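Nucleoside-diphosphate sugar epimerase (SulA family) (PDB 3OH8) is probably an NAD(P)-dependent epimerase or dehydratase acting on nucleotide sugars, with a Rossmann-type domain, though its substrate is unknown. Local coordinates at residues Val16-Trp19 against His20-Lys23. Sequence-based numbering, arbitrary orientation.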
loop_
_atom_site.group_PDB
_atom_site.type_symbol
_atom_site.label_atom_id
_atom_site.label_comp_id
_atom_site.label_asym_id
_atom_site.label_seq_id
_atom_site.Cartn_x
_atom_site.Cartn_y
_atom_site.Cartn_z
ATOM N N VAL A 16 -5.283 18.204 3.518
ATOM C CA VAL A 16 -4.017 17.700 2.986
ATOM C C VAL A 16 -2.894 17.813 4.011
ATOM O O VAL A 16 -2.143 16.859 4.241
ATOM C CB VAL A 16 -3.624 18.434 1.693
ATOM C CG1 VAL A 16 -2.270 17.955 1.194
ATOM C CG2 VAL A 16 -4.691 18.224 0.631
ATOM N N TRP A 17 -2.792 18.973 4.646
ATOM C CA TRP A 17 -1.800 19.176 5.696
ATOM C C TRP A 17 -1.998 18.156 6.805
ATOM O O TRP A 17 -1.055 17.475 7.249
ATOM C CB TRP A 17 -1.943 20.583 6.275
ATOM C CG TRP A 17 -1.072 20.793 7.462
ATOM C CD1 TRP A 17 -1.419 20.647 8.775
ATOM C CD2 TRP A 17 0.311 21.157 7.445
ATOM N NE1 TRP A 17 -0.333 20.911 9.581
ATOM C CE2 TRP A 17 0.740 21.226 8.786
ATOM C CE3 TRP A 17 1.229 21.428 6.424
ATOM C CZ2 TRP A 17 2.047 21.560 9.133
ATOM C CZ3 TRP A 17 2.531 21.765 6.772
ATOM C CH2 TRP A 17 2.924 21.833 8.115
ATOM N N ASP A 18 -3.243 18.060 7.251
ATOM C CA ASP A 18 -3.615 17.156 8.323
ATOM C C ASP A 18 -3.114 15.742 8.052
ATOM O O ASP A 18 -2.589 15.070 8.939
ATOM C CB ASP A 18 -5.129 17.115 8.414
ATOM C CG ASP A 18 -5.614 17.159 9.823
ATOM O OD1 ASP A 18 -5.969 18.275 10.265
ATOM O OD2 ASP A 18 -5.634 16.087 10.476
ATOM N N TRP A 19 -3.294 15.293 6.816
ATOM C CA TRP A 19 -2.905 13.931 6.422
ATOM C C TRP A 19 -1.410 13.681 6.665
ATOM O O TRP A 19 -1.003 12.592 7.112
ATOM C CB TRP A 19 -3.284 13.717 4.952
ATOM C CG TRP A 19 -3.035 12.326 4.407
ATOM C CD1 TRP A 19 -3.942 11.312 4.284
ATOM C CD2 TRP A 19 -1.797 11.829 3.890
ATOM N NE1 TRP A 19 -3.337 10.202 3.724
ATOM C CE2 TRP A 19 -2.025 10.497 3.476
ATOM C CE3 TRP A 19 -0.515 12.377 3.751
ATOM C CZ2 TRP A 19 -1.011 9.712 2.922
ATOM C CZ3 TRP A 19 0.485 11.599 3.203
ATOM C CH2 TRP A 19 0.233 10.277 2.794
ATOM N N HIS A 20 -0.594 14.691 6.373
ATOM C CA HIS A 20 0.860 14.598 6.549
ATOM C C HIS A 20 1.293 14.561 8.019
ATOM O O HIS A 20 2.381 14.071 8.336
ATOM C CB HIS A 20 1.575 15.763 5.842
ATOM C CG HIS A 20 1.571 15.662 4.352
ATOM N ND1 HIS A 20 0.476 16.007 3.583
ATOM C CD2 HIS A 20 2.533 15.273 3.477
ATOM C CE1 HIS A 20 0.761 15.824 2.307
ATOM N NE2 HIS A 20 2.002 15.362 2.218
ATOM N N THR A 21 0.446 15.058 8.917
ATOM C CA THR A 21 0.763 15.040 10.344
ATOM C C THR A 21 0.511 13.684 11.012
ATOM O O THR A 21 0.967 13.457 12.126
ATOM C CB THR A 21 -0.059 16.085 11.124
ATOM O OG1 THR A 21 -1.418 15.638 11.226
ATOM C CG2 THR A 21 -0.016 17.449 10.421
ATOM N N ARG A 22 -0.210 12.780 10.348
ATOM C CA ARG A 22 -0.600 11.521 10.986
ATOM C C ARG A 22 0.461 10.426 10.905
ATOM O O ARG A 22 1.294 10.418 10.002
ATOM C CB ARG A 22 -1.903 10.995 10.387
ATOM C CG ARG A 22 -3.021 12.020 10.374
ATOM C CD ARG A 22 -4.375 11.358 10.329
ATOM N NE ARG A 22 -5.453 12.335 10.437
ATOM C CZ ARG A 22 -6.259 12.675 9.437
ATOM N NH1 ARG A 22 -6.121 12.112 8.239
ATOM N NH2 ARG A 22 -7.210 13.578 9.635
ATOM N N LYS A 23 0.410 9.494 11.852
ATOM C CA LYS A 23 1.233 8.294 11.779
ATOM C C LYS A 23 0.929 7.578 10.474
ATOM O O LYS A 23 -0.226 7.556 10.005
ATOM C CB LYS A 23 0.961 7.357 12.958
ATOM C CG LYS A 23 1.393 7.914 14.304
ATOM C CD LYS A 23 0.200 8.214 15.194
ATOM C CE LYS A 23 -0.374 6.942 15.805
ATOM N NZ LYS A 23 0.595 6.336 16.754
#
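The carbonyl oxygen of Asp18 is gripped twice by Thr21. The hydroxyl OG1 of Thr21 lies 2.6 Å from Asp18 O, in the carbonyl plane on a lone pair, while Thr21 N donates to the same oxygen over 3.0 Å from well above that plane. With chi1 at 73°, OG1 sits between the backbone N and the carbonyl carbon of Thr21 and folds back on the preceding turn. This places the methyl Thr21 CG2 beside the indole of Trp17, 3.6 Å from Trp17 NE1. Two residues before Asp18, Val16 O takes a nearly straight bond from the His20 side chain (His20 ND1 to Val16 O 2.8 Å, N-H...O 168°). The oxygen lies almost exactly in the imidazole plane, which, with the Trp19 edge over the face, helps to hold the ring's rotation, and a buried polar nitrogen is satisfied; the amide N of His20 adds only a weak bond to it. The Val16 side chain lies side by side with the imidazole, CG1 3.9 Å from His20 CE1. Trp19 covers one imidazole face edge-on: its CE3 stands over the centre, in a T-shaped pair with planes at 73° and ring centroids 5.1 Å apart. Phe96 makes a further edge-to-face pair with His20, and Leu129 and Leu133 of helix 119-139 pack on Trp19. Arg22 reaches back along an extended chain to form a salt bridge from NH2 to Asp18 OD2 (3.1 Å), while its NH1 bonds to Thr169 O and thereby ties this corner to helix 158-169 of the Rossmann-type domain. Three-residue, 3-10-like bonds come in beside weak alpha-type ones as the chain passes from helix to loop, consistent with a last turn that narrows where helix 13-21 packs against the N-terminal antiparallel sheet.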